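Halogenase (Chondromyces crocatus, PDB 3E1T) is a flavin-dependent halogenase that binds FAD and probably chlorinates an intermediate or precursor of the myxobacterial natural product chondrochloren. Local coordinates at residues 494-498 / 499-503; 344-347 / 348-351. All blocks are in the same frame, centred on the assembly; numbering follows the deposited sequence.

Contact 1 (494-498 / 499-503); sequences VPSRD and GLAWA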
loop_
_atom_site.group_PDB
_atom_site.type_symbol
_atom_site.label_atom_id
_atom_site.label_comp_id
_atom_site.label_asym_id
_atom_site.label_seq_id
_atom_site.Cartn_x
_atom_site.Cartn_y
_atom_site.Cartn_z
ATOM N N VAL A 494 13.987 -19.094 8.240
ATOM C CA VAL A 494 13.902 -19.287 6.798
ATOM C C VAL A 494 12.601 -20.015 6.493
ATOM O O VAL A 494 12.110 -20.763 7.335
ATOM C CB VAL A 494 15.116 -20.087 6.232
ATOM C CG1 VAL A 494 16.397 -19.278 6.352
ATOM C CG2 VAL A 494 15.271 -21.434 6.923
ATOM N N PRO A 495 12.014 -19.784 5.308
ATOM C CA PRO A 495 10.804 -20.534 5.001
ATOM C C PRO A 495 11.064 -22.027 4.792
ATOM O O PRO A 495 12.151 -22.426 4.360
ATOM C CB PRO A 495 10.310 -19.901 3.692
ATOM C CG PRO A 495 11.031 -18.611 3.579
ATOM C CD PRO A 495 12.354 -18.843 4.230
ATOM N N SER A 496 10.053 -22.828 5.117
ATOM C CA SER A 496 9.995 -24.230 4.746
ATOM C C SER A 496 10.079 -24.382 3.221
ATOM O O SER A 496 9.787 -23.432 2.484
ATOM C CB SER A 496 8.682 -24.825 5.255
ATOM O OG SER A 496 7.567 -24.105 4.751
ATOM N N ARG A 497 10.468 -25.571 2.756
ATOM C CA ARG A 497 10.461 -25.891 1.324
ATOM C C ARG A 497 9.165 -25.414 0.665
ATOM O O ARG A 497 9.177 -24.903 -0.456
ATOM C CB ARG A 497 10.649 -27.404 1.100
ATOM C CG ARG A 497 10.614 -27.837 -0.373
ATOM C CD ARG A 497 10.662 -29.352 -0.540
ATOM N NE ARG A 497 9.779 -29.812 -1.617
ATOM C CZ ARG A 497 9.757 -31.052 -2.106
ATOM N NH1 ARG A 497 10.583 -31.983 -1.633
ATOM N NH2 ARG A 497 8.909 -31.363 -3.079
ATOM N N ASP A 498 8.055 -25.576 1.383
ATOM C CA ASP A 498 6.737 -25.168 0.915
ATOM C C ASP A 498 6.614 -23.648 0.777
ATOM O O ASP A 498 5.851 -23.148 -0.055
ATOM C CB ASP A 498 5.687 -25.665 1.910
ATOM C CG ASP A 498 4.316 -25.801 1.298
ATOM O OD1 ASP A 498 4.184 -25.619 0.061
ATOM O OD2 ASP A 498 3.368 -26.108 2.055
ATOM N N GLY A 499 7.361 -22.922 1.608
ATOM C CA GLY A 499 7.271 -21.459 1.681
ATOM C C GLY A 499 6.035 -20.972 2.422
ATOM O O GLY A 499 5.749 -19.768 2.440
ATOM N N LEU A 500 5.310 -21.907 3.041
ATOM C CA LEU A 500 4.045 -21.612 3.713
ATOM C C LEU A 500 4.169 -21.532 5.235
ATOM O O LEU A 500 3.223 -21.141 5.915
ATOM C CB LEU A 500 2.972 -22.641 3.320
ATOM C CG LEU A 500 2.392 -22.641 1.903
ATOM C CD1 LEU A 500 1.245 -23.645 1.790
ATOM C CD2 LEU A 500 1.917 -21.264 1.466
ATOM N N ALA A 501 5.337 -21.910 5.755
ATOM C CA ALA A 501 5.632 -21.857 7.184
ATOM C C ALA A 501 7.118 -21.563 7.411
ATOM O O ALA A 501 7.869 -21.407 6.447
ATOM C CB ALA A 501 5.231 -23.172 7.854
ATOM N N TRP A 502 7.539 -21.501 8.675
ATOM C CA TRP A 502 8.945 -21.264 9.027
ATOM C C TRP A 502 9.689 -22.562 9.334
ATOM O O TRP A 502 9.120 -23.473 9.934
ATOM C CB TRP A 502 9.057 -20.327 10.234
ATOM C CG TRP A 502 8.535 -18.936 9.998
ATOM C CD1 TRP A 502 7.460 -18.351 10.609
ATOM C CD2 TRP A 502 9.070 -17.953 9.097
ATOM N NE1 TRP A 502 7.293 -17.067 10.148
ATOM C CE2 TRP A 502 8.262 -16.794 9.217
ATOM C CE3 TRP A 502 10.152 -17.935 8.201
ATOM C CZ2 TRP A 502 8.496 -15.630 8.471
ATOM C CZ3 TRP A 502 10.388 -16.772 7.458
ATOM C CH2 TRP A 502 9.563 -15.637 7.603
ATOM N N ALA A 503 10.964 -22.623 8.950
ATOM C CA ALA A 503 11.783 -23.831 9.130
ATOM C C ALA A 503 12.440 -23.910 10.504
ATOM O O ALA A 503 12.329 -24.934 11.197
ATOM C CB ALA A 503 12.837 -23.939 8.030
#
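Between Val494 and Ala503 the chain doubles back on itself: Ala503 N donates to Val494 O at 2.7 Å, Ser496 N donates to Ala501 O, and Pro495 faces Trp502 in a single beta bridge with CA atoms 4.5 Å apart. A type I beta turn from Ser496 to Gly499 forms the bend, closed by Gly499 N on Ser496 O at 2.6 Å, and Gly499 leaves it with positive phi (76°). Inside the loop, Ser496 has OG lodged between its own backbone N and carbonyl carbon (chi1 57°), which points the hydroxyl at Ala501 O, 3.2 Å from OG. The amide and hydroxyl of Ser496 thus grip that carbonyl oxygen from one face of its plane, and OG also takes a weak bond from Gly499 N. With an alanine in place of Ser496, Ala501 O would probably keep one donor within the loop, the amide, and Gly499 N would lose its weak second acceptor. This C-terminal loop of the modelled chain lies against helix 315-333, where Arg328 makes a cation-pi contact with Trp502. The Trp502 indole edge meets Val494, CE3 lying 3.5 Å from Val494 O. Past the turn, the Asp498 carboxylate lies at an angle against Leu500, Asp498 OD2 3.3 Å from Leu500 CD1, while OD2 also salt-bridges Arg29.

Contact 2 (344-347 / 348-351); sequences FEEF and ERRY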
loop_
_atom_site.group_PDB
_atom_site.type_symbol
_atom_site.label_atom_id
_atom_site.label_comp_id
_atom_site.label_asym_id
_atom_site.label_seq_id
_atom_site.Cartn_x
_atom_site.Cartn_y
_atom_site.Cartn_z
ATOM N N PHE A 344 5.303 -14.465 15.722
ATOM C CA PHE A 344 4.654 -13.176 15.505
ATOM C C PHE A 344 5.617 -11.997 15.714
ATOM O O PHE A 344 5.436 -10.933 15.122
ATOM C CB PHE A 344 3.378 -13.054 16.331
ATOM C CG PHE A 344 2.224 -13.856 15.778
ATOM C CD1 PHE A 344 1.303 -13.266 14.920
ATOM C CD2 PHE A 344 2.073 -15.205 16.102
ATOM C CE1 PHE A 344 0.228 -13.997 14.399
ATOM C CE2 PHE A 344 1.012 -15.954 15.590
ATOM C CZ PHE A 344 0.076 -15.347 14.737
ATOM N N GLU A 345 6.654 -12.201 16.522
ATOM C CA GLU A 345 7.739 -11.232 16.624
ATOM C C GLU A 345 8.511 -11.149 15.309
ATOM O O GLU A 345 8.918 -10.065 14.895
ATOM C CB GLU A 345 8.689 -11.578 17.767
ATOM C CG GLU A 345 8.209 -11.115 19.128
ATOM C CD GLU A 345 9.182 -11.477 20.240
ATOM O OE1 GLU A 345 9.891 -12.515 20.109
ATOM O OE2 GLU A 345 9.232 -10.722 21.247
ATOM N N GLU A 346 8.689 -12.293 14.650
ATOM C CA GLU A 346 9.338 -12.347 13.342
ATOM C C GLU A 346 8.511 -11.655 12.264
ATOM O O GLU A 346 9.045 -10.934 11.421
ATOM C CB GLU A 346 9.620 -13.796 12.937
ATOM C CG GLU A 346 10.529 -13.944 11.705
ATOM C CD GLU A 346 11.967 -13.472 11.947
ATOM O OE1 GLU A 346 12.277 -12.930 13.038
ATOM O OE2 GLU A 346 12.794 -13.633 11.030
ATOM N N PHE A 347 7.205 -11.907 12.286
ATOM C CA PHE A 347 6.265 -11.235 11.428
ATOM C C PHE A 347 6.384 -9.692 11.519
ATOM O O PHE A 347 6.579 -9.035 10.504
ATOM C CB PHE A 347 4.850 -11.695 11.803
ATOM C CG PHE A 347 3.780 -10.668 11.550
ATOM C CD1 PHE A 347 3.598 -10.124 10.286
ATOM C CD2 PHE A 347 2.947 -10.263 12.576
ATOM C CE1 PHE A 347 2.598 -9.198 10.048
ATOM C CE2 PHE A 347 1.955 -9.336 12.354
ATOM C CZ PHE A 347 1.775 -8.799 11.071
ATOM N N GLU A 348 6.254 -9.137 12.725
ATOM C CA GLU A 348 6.351 -7.690 12.933
ATOM C C GLU A 348 7.718 -7.122 12.515
ATOM O O GLU A 348 7.792 -6.070 11.868
ATOM C CB GLU A 348 6.006 -7.311 14.378
ATOM C CG GLU A 348 5.853 -5.788 14.572
ATOM C CD GLU A 348 5.032 -5.382 15.768
ATOM O OE1 GLU A 348 5.332 -4.308 16.343
ATOM O OE2 GLU A 348 4.053 -6.087 16.107
ATOM N N ARG A 349 8.787 -7.840 12.849
ATOM C CA ARG A 349 10.138 -7.416 12.516
ATOM C C ARG A 349 10.311 -7.279 11.000
ATOM O O ARG A 349 10.726 -6.239 10.522
ATOM C CB ARG A 349 11.155 -8.410 13.088
ATOM C CG ARG A 349 12.595 -7.953 12.978
ATOM C CD ARG A 349 13.568 -9.083 13.374
ATOM N NE ARG A 349 13.544 -10.196 12.420
ATOM C CZ ARG A 349 14.305 -10.270 11.324
ATOM N NH1 ARG A 349 15.154 -9.287 11.019
ATOM N NH2 ARG A 349 14.214 -11.326 10.527
ATOM N N ARG A 350 9.962 -8.329 10.261
ATOM C CA ARG A 350 10.018 -8.352 8.802
ATOM C C ARG A 350 9.121 -7.297 8.142
ATOM O O ARG A 350 9.522 -6.648 7.173
ATOM C CB ARG A 350 9.593 -9.728 8.306
ATOM C CG ARG A 350 10.660 -10.583 7.673
ATOM C CD ARG A 350 11.486 -11.306 8.688
ATOM N NE ARG A 350 11.830 -12.641 8.209
ATOM C CZ ARG A 350 12.863 -12.938 7.427
ATOM N NH1 ARG A 350 13.706 -11.994 7.001
ATOM N NH2 ARG A 350 13.055 -14.195 7.072
ATOM N N TYR A 351 7.902 -7.159 8.658
ATOM C CA TYR A 351 6.916 -6.214 8.133
ATOM C C TYR A 351 7.396 -4.760 8.313
ATOM O O TYR A 351 7.319 -3.956 7.377
ATOM C CB TYR A 351 5.571 -6.451 8.834
ATOM C CG TYR A 351 4.318 -5.772 8.242
ATOM C CD1 TYR A 351 4.339 -5.081 7.027
ATOM C CD2 TYR A 351 3.099 -5.876 8.904
ATOM C CE1 TYR A 351 3.175 -4.487 6.506
ATOM C CE2 TYR A 351 1.932 -5.277 8.404
ATOM C CZ TYR A 351 1.974 -4.599 7.201
ATOM O OH TYR A 351 0.813 -4.035 6.714
#
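Helix 340-368, a long helix within the tryptophan-halogenase family region, carries two neighbouring side-chain groups here: a salt-bridge network of Glu346, Arg349 and Arg350, and an aromatic pair of Phe347 and Tyr351. The backbone beneath is regular alpha-helix, with the amides of residues 348 to 351 each donating to the carbonyl four residues back; the bond from Arg350 N to Glu346 O, for instance, is 3.0 Å long.

Glu346 and Arg349 run side by side. Glu346 bends at its second torsion (chi2 67°), which turns the carboxylate along the helix toward both arginines. Arg349 takes it side-on with two nitrogens: Arg349 NE reaches Glu346 OE1 at 3.1 Å, and Arg349 NH2 reaches Glu346 OE2 at 2.8 Å. Both oxygens lie close to the guanidinium plane, yet the nitrogens come from above the carboxylate plane, the two flat groups being turned 39° apart. This two-point grip limits rotation of the carboxylate. Arg350 crosses Glu346 obliquely and presents a guanidinium face to OE2, whose distance to NE of Arg350 is 3.1 Å; no N-H points at the oxygen, making this a purely electrostatic salt bridge. Two positive charges beside one carboxylate would be expected to favour its ionised form.

Around the helix, Phe347 packs on Val326 of helix 315-333 and on Ala299 of strand 298-300, while Tyr351 meets Phe293 and Ser322. Both aromatic side chains leave the helix in the same direction, with CG anti to the backbone N. Their planes are 30° apart and slid so far that the rings barely overlap, leaving Phe347 CE1 against Tyr351 CD2 at 3.5 Å.

Overall arrangement
Contact 2 precedes contact 1 in the chain, and their centres lie 15 Å apart, both to one side of the centre of the chain. They meet through Trp502: Trp502 CZ3 packs 3.7 Å from Arg350 NH2, and Trp502 CZ2 lies 4.2 Å from Glu346 CG. The indole of the terminal loop therefore rests against Arg350 and Glu346, two of the three residues of the salt-bridge network on helix 340-368. Helix 315-333 is a shared neighbour, offering Leu325 to both Trp502 and Arg350. Leu493, just ahead of contact 1, touches Glu346 and Trp502. The Tyr351 side chain of contact 2 is about 7 Å from the bound FAD, near the cofactor without contacting it.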